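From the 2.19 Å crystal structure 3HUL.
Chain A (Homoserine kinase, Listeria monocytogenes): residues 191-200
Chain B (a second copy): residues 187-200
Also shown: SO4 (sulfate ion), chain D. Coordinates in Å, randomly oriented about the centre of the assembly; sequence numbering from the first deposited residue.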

# COMPACT_ATOMS: atom_id res chain seq x y z
N ALA A 191 16.65 5.24 -7.26
CA ALA A 191 16.17 4.90 -5.93
C ALA A 191 14.63 5.04 -5.88
O ALA A 191 13.95 4.20 -5.32
N ASN A 192 14.10 6.11 -6.48
CA ASN A 192 12.64 6.31 -6.58
C ASN A 192 11.96 5.09 -7.20
O ASN A 192 11.00 4.58 -6.65
N VAL A 193 12.49 4.63 -8.33
CA VAL A 193 11.95 3.45 -9.01
C VAL A 193 12.06 2.19 -8.14
O VAL A 193 11.10 1.41 -8.02
N MET A 194 13.21 2.01 -7.48
CA MET A 194 13.44 0.88 -6.58
C MET A 194 12.35 0.87 -5.52
O MET A 194 11.71 -0.16 -5.31
N ILE A 195 12.14 2.01 -4.86
CA ILE A 195 11.10 2.11 -3.83
C ILE A 195 9.70 1.81 -4.41
O ILE A 195 8.95 1.01 -3.88
N ALA A 196 9.35 2.45 -5.52
CA ALA A 196 8.05 2.20 -6.14
C ALA A 196 7.86 0.72 -6.53
O ALA A 196 6.77 0.17 -6.41
N ALA A 197 8.92 0.07 -6.99
CA ALA A 197 8.82 -1.32 -7.45
C ALA A 197 8.62 -2.28 -6.31
O ALA A 197 7.88 -3.28 -6.44
N ILE A 198 9.27 -1.99 -5.18
CA ILE A 198 9.15 -2.82 -4.01
C ILE A 198 7.71 -2.85 -3.60
O ILE A 198 7.18 -3.91 -3.24
N LEU A 199 7.06 -1.69 -3.72
CA LEU A 199 5.65 -1.58 -3.30
C LEU A 199 4.64 -2.17 -4.31
O LEU A 199 3.46 -2.32 -3.97
N ARG A 200 5.10 -2.58 -5.50
CA ARG A 200 4.28 -3.43 -6.38
C ARG A 200 4.60 -4.92 -6.16
O ARG A 200 4.10 -5.77 -6.90
N ALA B 187 18.62 15.75 -1.58
CA ALA B 187 17.57 15.96 -2.58
C ALA B 187 16.94 14.62 -2.97
O ALA B 187 15.74 14.52 -3.05
N SER B 188 17.77 13.61 -3.22
CA SER B 188 17.29 12.27 -3.55
C SER B 188 16.48 11.67 -2.39
O SER B 188 15.39 11.13 -2.59
N SER B 189 16.97 11.82 -1.17
CA SER B 189 16.28 11.20 -0.03
C SER B 189 14.95 11.87 0.31
O SER B 189 14.07 11.23 0.84
N ILE B 190 14.81 13.14 0.01
CA ILE B 190 13.51 13.83 0.12
C ILE B 190 12.50 13.29 -0.88
O ILE B 190 11.34 13.07 -0.53
N ALA B 191 12.93 13.11 -2.13
CA ALA B 191 12.10 12.45 -3.16
C ALA B 191 11.72 11.04 -2.69
O ALA B 191 10.56 10.63 -2.83
N ASN B 192 12.72 10.33 -2.15
CA ASN B 192 12.53 8.96 -1.64
C ASN B 192 11.42 8.92 -0.60
O ASN B 192 10.52 8.08 -0.68
N VAL B 193 11.52 9.80 0.39
CA VAL B 193 10.54 9.85 1.48
C VAL B 193 9.16 10.29 0.94
O VAL B 193 8.15 9.70 1.32
N MET B 194 9.13 11.29 0.04
CA MET B 194 7.88 11.72 -0.61
C MET B 194 7.19 10.49 -1.23
O MET B 194 6.03 10.21 -0.98
N ILE B 195 7.95 9.71 -1.99
CA ILE B 195 7.37 8.57 -2.66
C ILE B 195 6.88 7.54 -1.66
O ILE B 195 5.78 7.05 -1.78
N ALA B 196 7.68 7.24 -0.63
CA ALA B 196 7.28 6.25 0.35
C ALA B 196 6.01 6.70 1.06
O ALA B 196 5.17 5.85 1.46
N ALA B 197 5.90 8.02 1.24
CA ALA B 197 4.80 8.61 2.01
C ALA B 197 3.53 8.52 1.21
O ALA B 197 2.49 8.09 1.74
N ILE B 198 3.60 8.87 -0.09
CA ILE B 198 2.43 8.78 -0.97
C ILE B 198 1.92 7.33 -0.97
O ILE B 198 0.72 7.07 -0.89
N LEU B 199 2.85 6.38 -1.03
CA LEU B 199 2.49 4.96 -1.08
C LEU B 199 1.92 4.42 0.23
O LEU B 199 1.33 3.34 0.22
N ARG B 200 2.13 5.14 1.35
CA ARG B 200 1.42 4.85 2.59
C ARG B 200 0.11 5.65 2.72
O ARG B 200 -0.48 5.66 3.80

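Two buried asparagines, the same residue in each copy, meet across the helix pair in a mostly apolar contact. Asn192(B) ND2 gives a weak hydrogen bond to Asn192(A) OD1, 3.0 Å away, with an N-H...O angle of only 123°. Both side chains are m at chi1, but chi2 is -10° in Asn192(A) and 175° in Asn192(B). The amides are therefore turned differently, and an oxygen faces a nitrogen. Asn192(A) ND2 is hydrogen-bonded elsewhere in the structure.

The helices run nearly parallel, at 19°. Asn192(A) and Asn192(B) lie level, as do Leu199(A) and Leu199(B). Ala191(A) and Ala191(B) point toward the partner. Ala191(A) CB lies 3.6 Å from Asn192(B) ND2, and Ala191(B) CB lies 3.7 Å from Asn192(A) OD1.

Ile195(A) and Ile195(B) also point toward the partner, with chi1 m and chi2 t. The two CG2 atoms of Ile195(A) and Ile195(B) are 4.1 Å apart. Each CD1 reaches back to the opposite asparagine: Ile195(B) CD1 is 3.3 Å from Asn192(A) CG, and Ile195(A) CD1 is 3.6 Å from Asn192(B) CB.

Further along, Leu199(A) CD1 meets Leu199(B) CD1 at 3.5 Å. Both leucines point toward the partner with chi1 m; chi2 is t in Leu199(B) but between wells, at 141°, in Leu199(A). Arg200(A) stays out of the contact and binds sulfate: NH1 to O3 and NH2 to O4, each 2.8 Å.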

# COMPACT_ATOMS: atom_id res chain seq x y z
CB ALA A 191 16.84 5.79 -4.89
CB ASN A 192 12.31 7.51 -7.46
CG ASN A 192 12.79 8.82 -6.91
OD1 ASN A 192 13.23 8.91 -5.76
ND2 ASN A 192 12.67 9.87 -7.72
CB VAL A 193 12.60 3.26 -10.41
CG1 VAL A 193 12.16 1.91 -11.03
CG2 VAL A 193 12.18 4.39 -11.33
CB MET A 194 14.81 0.97 -5.91
CG MET A 194 15.12 -0.15 -4.89
SD MET A 194 16.70 0.03 -3.98
CE MET A 194 16.30 1.29 -2.78
CB ILE A 195 11.11 3.51 -3.14
CG1 ILE A 195 12.39 3.72 -2.32
CG2 ILE A 195 9.89 3.70 -2.29
CD1 ILE A 195 12.76 5.22 -2.13
CB ALA A 196 7.88 3.09 -7.35
CB ALA A 197 10.07 -1.73 -8.32
CB ILE A 198 10.07 -2.38 -2.81
CG1 ILE A 198 11.54 -2.64 -3.16
CG2 ILE A 198 9.71 -3.22 -1.56
CD1 ILE A 198 12.58 -1.89 -2.33
CB LEU A 199 5.33 -0.13 -2.80
CG LEU A 199 6.04 0.08 -1.42
CD1 LEU A 199 6.64 1.44 -1.22
CD2 LEU A 199 5.05 -0.22 -0.29
CB ARG A 200 4.57 -3.12 -7.87
CG ARG A 200 4.17 -1.75 -8.38
CD ARG A 200 2.67 -1.58 -8.65
NE ARG A 200 2.07 -2.65 -9.44
CZ ARG A 200 1.65 -2.54 -10.69
NH1 ARG A 200 1.78 -1.37 -11.36
NH2 ARG A 200 1.11 -3.62 -11.29
CB ALA B 187 18.15 16.65 -3.82
CB SER B 188 18.47 11.37 -3.87
OG SER B 188 18.02 10.12 -4.35
CB SER B 189 17.20 11.11 1.18
OG SER B 189 17.44 12.38 1.69
CB ILE B 190 13.68 15.37 -0.17
CG1 ILE B 190 14.44 16.03 0.98
CG2 ILE B 190 12.32 16.07 -0.33
CD1 ILE B 190 14.93 17.48 0.67
CB ALA B 191 12.88 12.36 -4.51
CB ASN B 192 13.82 8.44 -0.98
CG ASN B 192 14.94 8.11 -1.97
OD1 ASN B 192 16.05 7.78 -1.55
ND2 ASN B 192 14.66 8.18 -3.23
CB VAL B 193 11.02 10.80 2.62
CG1 VAL B 193 9.91 11.06 3.66
CG2 VAL B 193 12.26 10.22 3.30
CB MET B 194 8.16 12.73 -1.72
CG MET B 194 6.87 13.21 -2.42
SD MET B 194 7.10 14.43 -3.72
CE MET B 194 7.83 13.45 -5.00
CB ILE B 195 8.35 8.01 -3.67
CG1 ILE B 195 8.50 9.04 -4.81
CG2 ILE B 195 7.89 6.66 -4.21
CD1 ILE B 195 9.73 8.83 -5.66
CB ALA B 196 8.40 5.99 1.35
CB ALA B 197 5.14 10.13 2.42
CB ILE B 198 2.77 9.22 -2.45
CG1 ILE B 198 3.22 10.69 -2.51
CG2 ILE B 198 1.60 8.91 -3.40
CD1 ILE B 198 3.83 11.12 -3.82
CB LEU B 199 3.69 4.14 -1.53
CG LEU B 199 4.00 4.31 -3.03
CD1 LEU B 199 5.47 4.00 -3.34
CD2 LEU B 199 3.06 3.41 -3.84
CB ARG B 200 2.28 5.18 3.82
CG ARG B 200 3.36 4.21 4.11
CD ARG B 200 3.45 3.82 5.59
NE ARG B 200 3.46 4.94 6.54
CZ ARG B 200 3.59 4.80 7.87
NH1 ARG B 200 3.56 5.87 8.66
NH2 ARG B 200 3.74 3.59 8.41
S SO4 D . -0.41 -1.87 -14.37
O1 SO4 D . -1.83 -1.59 -14.59
O2 SO4 D . 0.34 -1.97 -15.62
O3 SO4 D . 0.20 -0.81 -13.58
O4 SO4 D . -0.34 -3.14 -13.64